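Local atomic coordinates of methanol--corrinoid protein co-methyltransferase (Methanosarcina barkeri, PDB entry 2I2X), a protein that catalyses the transfer of the methyl group of methanol to the cob(I)amide cofactor of its partner corrinoid protein during methanogenesis, using a zinc site. Residues D15-F19 and I274-A278; S54-I59 and W97-V101; G192-E197 and P252-A257; M196-W200 and S214-T218; M299-Q305 and M356-R361. One frame throughout, in Å; residues are numbered along the deposited sequence.

Interaction 1. Residues D15-F19 and I274-A278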
# COMPACT_ATOMS: atom_id res chain seq x y z
N ASP A 15 4.53 1.69 -32.77
CA ASP A 15 5.77 1.05 -32.34
C ASP A 15 6.87 2.03 -31.95
O ASP A 15 7.88 1.61 -31.36
CB ASP A 15 6.29 0.05 -33.37
CG ASP A 15 7.47 -0.74 -32.85
OD1 ASP A 15 7.25 -1.63 -32.01
OD2 ASP A 15 8.62 -0.46 -33.25
N GLU A 16 6.68 3.31 -32.26
CA GLU A 16 7.64 4.35 -31.91
C GLU A 16 7.43 4.81 -30.46
O GLU A 16 8.32 5.47 -29.86
CB GLU A 16 7.47 5.59 -32.82
CG GLU A 16 8.31 5.62 -34.08
CD GLU A 16 8.00 6.80 -35.05
OE1 GLU A 16 7.16 7.70 -34.74
OE2 GLU A 16 8.63 6.81 -36.14
N MET A 17 6.25 4.52 -29.92
CA MET A 17 5.92 4.88 -28.56
C MET A 17 6.59 3.95 -27.51
O MET A 17 6.69 2.72 -27.68
CB MET A 17 4.41 4.90 -28.37
CG MET A 17 3.69 5.93 -29.27
SD MET A 17 1.91 5.84 -29.08
CE MET A 17 1.80 6.82 -27.60
N THR A 18 7.05 4.57 -26.43
CA THR A 18 7.66 3.85 -25.36
C THR A 18 7.47 4.64 -24.07
O THR A 18 6.99 5.79 -24.08
CB THR A 18 9.16 3.53 -25.67
OG1 THR A 18 9.55 2.40 -24.90
CG2 THR A 18 10.09 4.70 -25.34
N PHE A 19 7.84 4.01 -22.94
CA PHE A 19 7.75 4.69 -21.66
C PHE A 19 9.00 5.55 -21.36
O PHE A 19 10.09 5.29 -21.89
CB PHE A 19 7.43 3.70 -20.55
CG PHE A 19 8.34 2.47 -20.50
CD1 PHE A 19 7.82 1.20 -20.67
CD2 PHE A 19 9.70 2.60 -20.22
CE1 PHE A 19 8.65 0.05 -20.58
CE2 PHE A 19 10.52 1.49 -20.14
CZ PHE A 19 10.00 0.19 -20.32
N ILE A 274 -2.96 7.79 -22.89
CA ILE A 274 -2.22 7.01 -23.88
C ILE A 274 -2.61 7.47 -25.32
O ILE A 274 -1.75 7.68 -26.20
CB ILE A 274 -2.34 5.48 -23.65
CG1 ILE A 274 -1.59 4.69 -24.73
CG2 ILE A 274 -3.83 5.03 -23.61
CD1 ILE A 274 -0.11 4.86 -24.74
N ILE A 275 -3.91 7.63 -25.55
CA ILE A 275 -4.36 8.19 -26.82
C ILE A 275 -3.78 9.59 -27.01
O ILE A 275 -3.29 9.89 -28.07
CB ILE A 275 -5.89 8.20 -26.90
CG1 ILE A 275 -6.43 6.78 -26.81
CG2 ILE A 275 -6.33 8.81 -28.21
CD1 ILE A 275 -7.84 6.70 -26.33
N VAL A 276 -3.78 10.41 -25.97
CA VAL A 276 -3.34 11.80 -26.07
C VAL A 276 -1.86 11.93 -26.41
O VAL A 276 -1.46 12.80 -27.21
CB VAL A 276 -3.69 12.59 -24.76
CG1 VAL A 276 -3.09 13.98 -24.78
CG2 VAL A 276 -5.21 12.69 -24.58
N LYS A 277 -1.05 11.03 -25.83
CA LYS A 277 0.38 10.95 -26.09
C LYS A 277 0.62 10.61 -27.53
O LYS A 277 1.46 11.25 -28.17
CB LYS A 277 1.06 9.91 -25.19
CG LYS A 277 2.58 9.88 -25.40
CD LYS A 277 3.30 9.15 -24.30
CE LYS A 277 4.83 9.19 -24.46
NZ LYS A 277 5.46 8.49 -23.31
N ALA A 278 -0.07 9.60 -28.05
CA ALA A 278 0.03 9.24 -29.47
C ALA A 278 -0.24 10.42 -30.42
O ALA A 278 0.44 10.58 -31.42
CB ALA A 278 -0.90 8.07 -29.81

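Interaction 2. Residues S54-I59 and W97-V101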
# COMPACT_ATOMS: atom_id res chain seq x y z
N SER A 54 -7.68 23.94 10.80
CA SER A 54 -7.11 25.25 10.51
C SER A 54 -6.09 25.14 9.40
O SER A 54 -5.56 24.06 9.14
CB SER A 54 -6.40 25.78 11.76
OG SER A 54 -5.29 24.96 12.10
N LYS A 55 -5.79 26.28 8.79
CA LYS A 55 -4.73 26.40 7.82
C LYS A 55 -3.40 25.88 8.32
O LYS A 55 -2.64 25.28 7.58
CB LYS A 55 -4.58 27.85 7.41
CG LYS A 55 -3.63 28.05 6.27
CD LYS A 55 -3.59 29.48 5.83
CE LYS A 55 -2.67 30.29 6.71
NZ LYS A 55 -2.22 31.44 5.92
N GLU A 56 -3.11 26.11 9.59
CA GLU A 56 -1.79 25.79 10.12
C GLU A 56 -1.59 24.27 10.30
O GLU A 56 -0.51 23.74 10.04
CB GLU A 56 -1.52 26.56 11.42
CG GLU A 56 -1.40 28.12 11.23
CD GLU A 56 -2.69 28.87 10.69
OE1 GLU A 56 -3.87 28.53 11.05
OE2 GLU A 56 -2.50 29.84 9.90
N LYS A 57 -2.65 23.59 10.72
CA LYS A 57 -2.66 22.14 10.84
C LYS A 57 -2.52 21.49 9.45
O LYS A 57 -1.85 20.47 9.31
CB LYS A 57 -3.95 21.65 11.53
CG LYS A 57 -3.92 21.70 13.06
CD LYS A 57 -5.34 21.81 13.64
CE LYS A 57 -5.36 21.47 15.14
NZ LYS A 57 -6.74 21.55 15.74
N LEU A 58 -3.16 22.10 8.45
CA LEU A 58 -3.07 21.65 7.07
C LEU A 58 -1.66 21.77 6.49
O LEU A 58 -1.12 20.80 5.96
CB LEU A 58 -4.04 22.46 6.22
CG LEU A 58 -4.47 21.82 4.91
CD1 LEU A 58 -4.89 20.37 5.11
CD2 LEU A 58 -5.60 22.62 4.29
N ILE A 59 -1.08 22.96 6.61
CA ILE A 59 0.31 23.22 6.24
C ILE A 59 1.24 22.24 6.95
O ILE A 59 2.17 21.69 6.35
CB ILE A 59 0.71 24.67 6.59
CG1 ILE A 59 0.03 25.65 5.61
CG2 ILE A 59 2.23 24.83 6.59
CD1 ILE A 59 0.15 27.15 5.97
N TRP A 97 -4.24 29.80 0.83
CA TRP A 97 -4.05 28.50 1.47
C TRP A 97 -3.23 27.55 0.60
O TRP A 97 -2.18 27.04 1.01
CB TRP A 97 -5.39 27.87 1.81
CG TRP A 97 -6.08 28.45 3.02
CD1 TRP A 97 -6.22 29.78 3.34
CD2 TRP A 97 -6.74 27.72 4.06
NE1 TRP A 97 -6.91 29.91 4.52
CE2 TRP A 97 -7.24 28.67 4.98
CE3 TRP A 97 -6.94 26.35 4.32
CZ2 TRP A 97 -7.93 28.29 6.14
CZ3 TRP A 97 -7.64 25.98 5.47
CH2 TRP A 97 -8.12 26.95 6.37
N GLY A 98 -3.69 27.31 -0.62
CA GLY A 98 -2.92 26.53 -1.56
C GLY A 98 -1.54 27.10 -1.79
O GLY A 98 -0.57 26.35 -1.86
N ALA A 99 -1.43 28.43 -1.89
CA ALA A 99 -0.11 29.05 -2.09
C ALA A 99 0.85 28.71 -0.95
O ALA A 99 2.03 28.44 -1.18
CB ALA A 99 -0.26 30.55 -2.21
N GLU A 100 0.34 28.71 0.27
CA GLU A 100 1.19 28.56 1.41
C GLU A 100 1.57 27.11 1.64
O GLU A 100 2.69 26.83 2.07
CB GLU A 100 0.55 29.17 2.65
CG GLU A 100 0.68 30.68 2.70
CD GLU A 100 -0.02 31.28 3.91
OE1 GLU A 100 0.30 30.88 5.06
OE2 GLU A 100 -0.88 32.17 3.69
N VAL A 101 0.67 26.19 1.33
CA VAL A 101 1.06 24.80 1.27
C VAL A 101 2.16 24.62 0.21
O VAL A 101 3.18 23.97 0.46
CB VAL A 101 -0.13 23.87 1.00
CG1 VAL A 101 0.35 22.43 0.76
CG2 VAL A 101 -1.14 23.94 2.15

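Interaction 3. Residues G192-E197 and P252-A257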
# COMPACT_ATOMS: atom_id res chain seq x y z
N GLY A 192 -17.82 19.06 -22.63
CA GLY A 192 -16.47 18.92 -22.10
C GLY A 192 -15.43 19.69 -22.88
O GLY A 192 -14.65 20.45 -22.32
N SER A 193 -15.40 19.50 -24.19
CA SER A 193 -14.41 20.16 -25.03
C SER A 193 -14.51 21.71 -25.00
O SER A 193 -13.49 22.42 -24.98
CB SER A 193 -14.52 19.63 -26.47
OG SER A 193 -14.06 18.27 -26.58
N ILE A 194 -15.74 22.22 -24.97
CA ILE A 194 -15.95 23.66 -24.96
C ILE A 194 -15.38 24.26 -23.64
O ILE A 194 -14.67 25.27 -23.66
CB ILE A 194 -17.48 24.00 -25.21
CG1 ILE A 194 -17.90 23.71 -26.64
CG2 ILE A 194 -17.81 25.43 -24.88
CD1 ILE A 194 -19.34 23.26 -26.75
N ASP A 195 -15.68 23.62 -22.51
CA ASP A 195 -15.21 24.15 -21.22
C ASP A 195 -13.69 24.03 -21.13
O ASP A 195 -13.02 24.93 -20.61
CB ASP A 195 -15.89 23.46 -20.04
CG ASP A 195 -15.48 24.04 -18.70
OD1 ASP A 195 -15.87 25.19 -18.35
OD2 ASP A 195 -14.75 23.32 -17.97
N MET A 196 -13.15 22.93 -21.68
CA MET A 196 -11.73 22.69 -21.64
C MET A 196 -10.98 23.81 -22.33
O MET A 196 -9.96 24.28 -21.84
CB MET A 196 -11.39 21.36 -22.32
CG MET A 196 -11.71 20.14 -21.52
SD MET A 196 -10.57 19.88 -20.15
CE MET A 196 -9.03 19.54 -20.99
N GLU A 197 -11.49 24.27 -23.48
CA GLU A 197 -10.82 25.37 -24.16
C GLU A 197 -10.82 26.71 -23.40
O GLU A 197 -9.84 27.43 -23.46
CB GLU A 197 -11.34 25.54 -25.57
CG GLU A 197 -10.58 26.63 -26.31
CD GLU A 197 -11.31 27.18 -27.50
OE1 GLU A 197 -10.64 27.86 -28.30
OE2 GLU A 197 -12.54 26.93 -27.63
N PRO A 252 -10.44 12.90 -27.11
CA PRO A 252 -10.45 14.27 -27.71
C PRO A 252 -10.91 15.38 -26.77
O PRO A 252 -10.49 16.53 -26.94
CB PRO A 252 -11.38 14.15 -28.92
CG PRO A 252 -12.22 12.93 -28.64
CD PRO A 252 -11.43 12.00 -27.73
N ARG A 253 -11.75 15.07 -25.79
CA ARG A 253 -12.02 16.06 -24.75
C ARG A 253 -10.72 16.49 -24.04
O ARG A 253 -10.42 17.69 -23.96
CB ARG A 253 -13.06 15.56 -23.75
CG ARG A 253 -13.24 16.48 -22.49
CD ARG A 253 -12.23 16.11 -21.36
NE ARG A 253 -12.53 16.73 -20.08
CZ ARG A 253 -11.65 16.86 -19.07
NH1 ARG A 253 -10.41 16.43 -19.23
NH2 ARG A 253 -12.02 17.44 -17.93
N SER A 254 -9.94 15.52 -23.56
CA SER A 254 -8.74 15.84 -22.78
C SER A 254 -7.65 16.42 -23.68
O SER A 254 -6.86 17.24 -23.24
CB SER A 254 -8.24 14.63 -22.00
OG SER A 254 -9.19 14.26 -20.99
N LEU A 255 -7.66 16.03 -24.95
CA LEU A 255 -6.74 16.59 -25.92
C LEU A 255 -6.76 18.12 -25.99
O LEU A 255 -5.76 18.74 -26.32
CB LEU A 255 -7.01 15.98 -27.30
CG LEU A 255 -6.20 16.52 -28.48
CD1 LEU A 255 -4.74 16.16 -28.37
CD2 LEU A 255 -6.75 16.03 -29.81
N VAL A 256 -7.91 18.73 -25.67
CA VAL A 256 -8.10 20.18 -25.77
C VAL A 256 -7.10 21.00 -24.94
O VAL A 256 -6.59 22.03 -25.40
CB VAL A 256 -9.59 20.62 -25.45
CG1 VAL A 256 -9.72 22.12 -25.39
CG2 VAL A 256 -10.58 20.06 -26.47
N ALA A 257 -6.82 20.54 -23.72
CA ALA A 257 -5.83 21.17 -22.86
C ALA A 257 -4.53 21.48 -23.62
O ALA A 257 -3.96 22.58 -23.51
CB ALA A 257 -5.55 20.28 -21.66

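Interaction 4. Residues M196-W200 and S214-T218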
# COMPACT_ATOMS: atom_id res chain seq x y z
N MET A 196 -13.15 22.93 -21.68
CA MET A 196 -11.73 22.69 -21.64
C MET A 196 -10.98 23.81 -22.33
O MET A 196 -9.96 24.28 -21.84
CB MET A 196 -11.39 21.36 -22.32
CG MET A 196 -11.71 20.14 -21.52
SD MET A 196 -10.57 19.88 -20.15
CE MET A 196 -9.03 19.54 -20.99
N GLU A 197 -11.49 24.27 -23.48
CA GLU A 197 -10.82 25.37 -24.16
C GLU A 197 -10.82 26.71 -23.40
O GLU A 197 -9.84 27.43 -23.46
CB GLU A 197 -11.34 25.54 -25.57
CG GLU A 197 -10.58 26.63 -26.31
CD GLU A 197 -11.31 27.18 -27.50
OE1 GLU A 197 -10.64 27.86 -28.30
OE2 GLU A 197 -12.54 26.93 -27.63
N LEU A 198 -11.89 27.02 -22.68
CA LEU A 198 -11.97 28.24 -21.88
C LEU A 198 -10.86 28.21 -20.85
O LEU A 198 -9.94 29.03 -20.86
CB LEU A 198 -13.31 28.30 -21.14
CG LEU A 198 -14.03 29.59 -20.69
CD1 LEU A 198 -14.65 29.37 -19.31
CD2 LEU A 198 -13.19 30.86 -20.69
N ILE A 199 -10.94 27.23 -19.96
CA ILE A 199 -10.05 27.18 -18.81
C ILE A 199 -8.56 27.01 -19.16
O ILE A 199 -7.70 27.67 -18.57
CB ILE A 199 -10.53 26.14 -17.80
CG1 ILE A 199 -10.50 24.74 -18.42
CG2 ILE A 199 -11.95 26.49 -17.35
CD1 ILE A 199 -10.83 23.66 -17.46
N TRP A 200 -8.26 26.17 -20.15
CA TRP A 200 -6.85 25.91 -20.47
C TRP A 200 -6.14 27.07 -21.18
O TRP A 200 -4.92 27.21 -21.08
CB TRP A 200 -6.66 24.54 -21.14
CG TRP A 200 -6.76 23.46 -20.05
CD1 TRP A 200 -7.85 22.66 -19.77
CD2 TRP A 200 -5.77 23.16 -19.06
NE1 TRP A 200 -7.58 21.87 -18.67
CE2 TRP A 200 -6.31 22.16 -18.21
CE3 TRP A 200 -4.47 23.61 -18.81
CZ2 TRP A 200 -5.60 21.60 -17.14
CZ3 TRP A 200 -3.74 23.05 -17.74
CH2 TRP A 200 -4.31 22.06 -16.92
N SER A 214 2.07 24.54 -17.65
CA SER A 214 0.68 24.21 -17.87
C SER A 214 0.66 22.72 -18.20
O SER A 214 1.01 22.32 -19.31
CB SER A 214 0.11 25.07 -19.01
OG SER A 214 -1.21 24.71 -19.33
N ALA A 215 0.29 21.89 -17.23
CA ALA A 215 0.54 20.47 -17.36
C ALA A 215 -0.55 19.66 -18.09
O ALA A 215 -0.26 18.96 -19.05
CB ALA A 215 0.90 19.86 -16.01
N GLY A 216 -1.80 19.76 -17.64
CA GLY A 216 -2.92 19.10 -18.31
C GLY A 216 -3.99 18.65 -17.33
O GLY A 216 -3.80 18.73 -16.11
N ASP A 217 -5.09 18.13 -17.88
CA ASP A 217 -6.38 17.85 -17.21
C ASP A 217 -6.63 16.33 -17.25
O ASP A 217 -5.71 15.56 -17.54
CB ASP A 217 -7.47 18.56 -18.03
CG ASP A 217 -8.69 18.95 -17.21
OD1 ASP A 217 -9.35 18.08 -16.60
OD2 ASP A 217 -9.04 20.14 -17.23
N THR A 218 -7.86 15.91 -16.99
CA THR A 218 -8.23 14.48 -16.96
C THR A 218 -9.70 14.44 -17.02
O THR A 218 -10.37 15.16 -16.27
CB THR A 218 -8.17 13.87 -15.54
OG1 THR A 218 -6.95 14.16 -14.92
CG2 THR A 218 -8.37 12.42 -15.54

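Interaction 5. Residues M299-Q305 and M356-R361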
# COMPACT_ATOMS: atom_id res chain seq x y z
N MET A 299 -6.51 -2.79 -15.66
CA MET A 299 -5.36 -2.61 -16.55
C MET A 299 -4.08 -2.22 -15.80
O MET A 299 -3.35 -1.31 -16.22
CB MET A 299 -5.67 -1.61 -17.70
CG MET A 299 -6.21 -0.20 -17.30
SD MET A 299 -7.90 -0.24 -16.64
CE MET A 299 -8.59 1.16 -17.61
N GLY A 300 -3.78 -2.97 -14.72
CA GLY A 300 -2.75 -2.61 -13.75
C GLY A 300 -1.38 -2.38 -14.37
O GLY A 300 -0.69 -1.45 -13.95
N ASN A 301 -1.00 -3.24 -15.33
CA ASN A 301 0.33 -3.22 -15.94
C ASN A 301 0.30 -2.52 -17.29
O ASN A 301 1.23 -1.81 -17.66
CB ASN A 301 0.88 -4.63 -16.15
CG ASN A 301 1.28 -5.34 -14.86
OD1 ASN A 301 0.83 -6.45 -14.59
ND2 ASN A 301 2.14 -4.72 -14.08
N LEU A 302 -0.78 -2.71 -18.04
CA LEU A 302 -0.84 -2.18 -19.37
C LEU A 302 -0.58 -0.66 -19.42
O LEU A 302 0.09 -0.18 -20.34
CB LEU A 302 -2.17 -2.52 -20.01
CG LEU A 302 -2.49 -1.95 -21.40
CD1 LEU A 302 -3.41 -2.88 -22.11
CD2 LEU A 302 -3.07 -0.55 -21.31
N VAL A 303 -1.09 0.09 -18.44
CA VAL A 303 -0.95 1.55 -18.46
C VAL A 303 0.50 2.06 -18.31
O VAL A 303 0.75 3.27 -18.48
CB VAL A 303 -1.81 2.23 -17.35
CG1 VAL A 303 -3.30 2.19 -17.73
CG2 VAL A 303 -1.58 1.55 -15.98
N MET A 304 1.44 1.17 -17.99
CA MET A 304 2.84 1.59 -17.83
C MET A 304 3.50 1.66 -19.20
O MET A 304 4.55 2.30 -19.37
CB MET A 304 3.64 0.60 -16.94
CG MET A 304 3.37 0.63 -15.43
SD MET A 304 4.39 -0.43 -14.31
CE MET A 304 3.64 -1.97 -14.74
N GLN A 305 2.85 1.01 -20.16
CA GLN A 305 3.43 0.69 -21.47
C GLN A 305 4.15 1.90 -22.08
O GLN A 305 5.16 1.75 -22.76
CB GLN A 305 2.33 0.18 -22.40
CG GLN A 305 1.31 1.28 -22.79
CD GLN A 305 0.01 0.76 -23.37
OE1 GLN A 305 -0.05 -0.29 -24.01
NE2 GLN A 305 -1.04 1.53 -23.18
N MET A 356 4.07 -5.53 -20.57
CA MET A 356 3.10 -4.79 -19.77
C MET A 356 1.77 -4.72 -20.49
O MET A 356 0.73 -4.94 -19.89
CB MET A 356 3.60 -3.37 -19.44
CG MET A 356 4.94 -3.38 -18.80
SD MET A 356 5.68 -1.78 -18.53
CE MET A 356 5.45 -1.06 -20.10
N MET A 357 1.83 -4.47 -21.80
CA MET A 357 0.62 -4.32 -22.58
C MET A 357 -0.09 -5.67 -22.62
O MET A 357 -1.27 -5.76 -22.27
CB MET A 357 0.95 -3.77 -23.99
CG MET A 357 -0.22 -3.68 -24.95
SD MET A 357 -0.80 -5.27 -25.64
CE MET A 357 0.64 -5.79 -26.60
N LEU A 358 0.62 -6.70 -23.04
CA LEU A 358 0.01 -8.04 -23.24
C LEU A 358 -0.62 -8.63 -21.96
O LEU A 358 -1.66 -9.34 -22.01
CB LEU A 358 1.02 -9.04 -23.86
CG LEU A 358 0.47 -10.43 -24.20
CD1 LEU A 358 -0.75 -10.33 -25.14
CD2 LEU A 358 1.55 -11.34 -24.81
N SER A 359 0.01 -8.34 -20.83
CA SER A 359 -0.51 -8.66 -19.48
C SER A 359 -2.01 -8.43 -19.34
O SER A 359 -2.76 -9.27 -18.80
CB SER A 359 0.23 -7.78 -18.46
OG SER A 359 -0.42 -7.81 -17.19
N ASP A 360 -2.47 -7.29 -19.83
CA ASP A 360 -3.83 -6.87 -19.56
C ASP A 360 -4.68 -6.75 -20.81
O ASP A 360 -5.88 -6.58 -20.68
CB ASP A 360 -3.81 -5.52 -18.83
CG ASP A 360 -3.15 -5.61 -17.46
OD1 ASP A 360 -3.19 -6.70 -16.87
OD2 ASP A 360 -2.61 -4.60 -16.95
N ARG A 361 -4.08 -6.85 -22.00
CA ARG A 361 -4.83 -6.72 -23.25
C ARG A 361 -6.17 -7.49 -23.24
O ARG A 361 -7.16 -6.99 -23.82
CB ARG A 361 -3.98 -7.07 -24.52
CG ARG A 361 -4.87 -7.29 -25.80
CD ARG A 361 -4.12 -7.64 -27.12
NE ARG A 361 -3.41 -6.45 -27.46
CZ ARG A 361 -3.52 -5.72 -28.57
NH1 ARG A 361 -4.29 -6.09 -29.58
NH2 ARG A 361 -2.78 -4.63 -28.62

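Interaction 1. Residues D15-F19 and I274-A278
Met17 reaches across to helix 273-280 and lays its thioether against one turn of it, over Ile274, Lys277 and Ala278. Its CE approaches Ala278 N to 3.4 Å, Lys277 CG to 3.8 Å and Ile274 CD1 to 4.0 Å, while Met17 SD rests 3.7 Å from Ala278 CB. The backbone NH of Ala278 is already spent on Ile274 O, so the methionine side chain contributes van der Waals contact alone. Lys277 supplies the polar part: its fully extended side chain runs back alongside Met17 and gives a 3.2 Å hydrogen bond from NZ to Thr18 O. The same ammonium forms a salt bridge with Asp308 and hydrogen bonds with Cys306 O and Val21 O, so that one buried lysine gathers carbonyls from two separate parts of the chain. The 15-19 segment leads towards strand 21-22, with Phe19 packed on helices 325-345 and 349-361; behind the contact, helix 273-280 leans on helix 372-383 through Ile274, Ile275 and Ala278.

Interaction 2. Residues S54-I59 and W97-V101
The contact pairs the first turns of two helices, and the ammonium of Lys55 illustrates how a charge can be satisfied while its alkyl chain does other work. Lys55 NZ lies 2.7 Å from both Glu100 OE1 and Glu100 OE2, a bidentate salt bridge in which each carboxylate oxygen accepts a hydrogen bond. On the way there the lysine chain crosses the Trp97 indole: Lys55 CD sits over the five-membered ring, 3.6 Å from its centroid and 11° off the normal, a CH-pi contact. At the start of helix 55-76, Ser54 is the N-cap; its OG accepts from Lys57 N at 3.3 Å, and Ser54 O takes Leu58 N at 3.2 Å. Within the other helix, Trp97 O accepts from Val101 N at 3.0 Å. Apolar contacts continue the interface, with Leu58 CD2 at the edge of the indole, 4.0 Å from Trp97 CE3, and Ile59 CG1 4.0 Å from Val101 CG2. The two segment axes approach to 10.1 Å and run in similar directions, 35° apart. With strand 80-86 lying between them in sequence, this is the neighbouring-helix packing that follows from the repeated beta-alpha units of a TIM barrel.

Interaction 3. Residues G192-E197 and P252-A257
Two nearly parallel helical segments, 8° apart in direction with axes approaching to 8.3 Å, interlock through the conformation of one methionine. Met196 takes the m rotamer at all three chi angles, and this folded shape places it as a knob in a hole formed by Arg253, Ser254, Val256 and Ala257. Its atoms are spread over that hole: Met196 CB touches Val256 CG1 at 3.6 Å, Met196 CE meets Ala257 CB at 3.6 Å, and Met196 SD lies over a face of the guanidinium, 3.4 Å from Arg253 CZ. Arg253 bends at chi2 (m) between two t angles, so its chain passes Gly192, where Arg253 CG comes to 3.9 Å from Gly192 C. A beta carbon at Gly192 would point toward this chain and fall too close to CG. The guanidinium end is held by Asp217 and Asp219 through salt bridges, and by a 3.0 Å hydrogen bond from Arg253 NH1 to Ser254 OG, a hydroxyl also hydrogen-bonded to Glu272. Val256, in the t rotamer, brings CG1 to 3.4 Å from Glu197 N. Ser193, with chi1 m, packs OG 3.5 Å from Arg253 CA while bonding to Gly189 O in its own helix. Helices 181-210 and 240-259 thus meet side by side, with helix 389-409 covering Ser193, Pro252 and Val256, and helix 273-280 packed on Leu255.

Interaction 4. Residues M196-W200 and S214-T218
Trp200 and Asp217 bury the most surface here and meet through one well-formed hydrogen bond, a useful example of how an indole NH can fix a carboxylate in a protein interior. Trp200 NE1 donates to Asp217 OD2 over 2.7 Å, at an N-H...acceptor angle of 165° and close to the ring plane. The rest of the indole extends along the 214-216 strand: Trp200 CZ2 is 3.4 Å from Gly216 C, and Trp200 CZ3 is 3.4 Å from Ser214 OG, whose hydroxyl is hydrogen-bonded to Ser204 of helix 181-210. Gly216 has phi/psi of 147/175, angles that would jam a beta carbon against the preceding carbonyl.

Both oxygens of Asp217 have further partners. OD2 also hydrogen-bonds to Ser165 OG, and Asp217 OD1 accepts from Thr218 N at 2.7 Å and forms a salt bridge with Arg253. Met196 buries less, but brings SD to 3.3 Å from Asp217 OD2, the same oxygen that accepts from the indole. The helix runs at 153° to the strand, as when a barrel helix returns antiparallel to the strand that follows it. Asp217 follows strand 213-216 on the side of the barrel that carries the zinc, its side chain about 5 Å from that of the zinc ligand Glu164 and about 8 Å from zinc, a position consistent with a second-shell role at the mouth of the TIM barrel, where such sites lie.

Interaction 5. Residues M299-Q305 and M356-R361
Asp360 shows how one carboxylate can hold a loop by collecting successive backbone NH groups at the start of a helical turn, here in the loop between strands 285-287 and 309-311. Asp360 OD2 accepts from Asn301 N at 2.7 Å and from Leu302 N at 2.8 Å, while Asp360 OD1 has a salt bridge to Arg363. Leu302 opens the short 3-10 segment 302-304, and its CB packs 3.6 Å from Asp360 CB. In this TIM-barrel protein the contact joins a loop leading into barrel strand 309-311 to helix 349-361, at a subunit boundary where Tyr335 of the second copy of the protein packs on Asn301 and Asp360. Farther along, Leu302 CA makes a CA-H...O contact of 3.2 Å with Met356 O. Met356, which buries the most area, puts SD 3.5 Å from Met304 CB, and Gln305 OE1 comes to 3.5 Å from Met357 CG while accepting a hydrogen bond from Tyr372 N.

From the N terminus, interaction 1 opens first and closes the longest loop, bringing residues 15-19 onto helix 273-280. Interactions 2, 3 and 4 nest within it. Interaction 2 closes early, joining helices 55-76 and 95-116 on the far side of the chain's centre. Interactions 3 and 4 both start from helix 181-210 and share Met196 and Glu197; the shorter loop ends at strand 213-216, the longer at helix 240-259, and the Arg253-Asp217 salt bridge joins them. Interaction 5 opens after interaction 1 has closed, yet touches it in space where Phe19 packs against Met304, Gln305 and Met356, tying the N-terminal segment to helix 349-361.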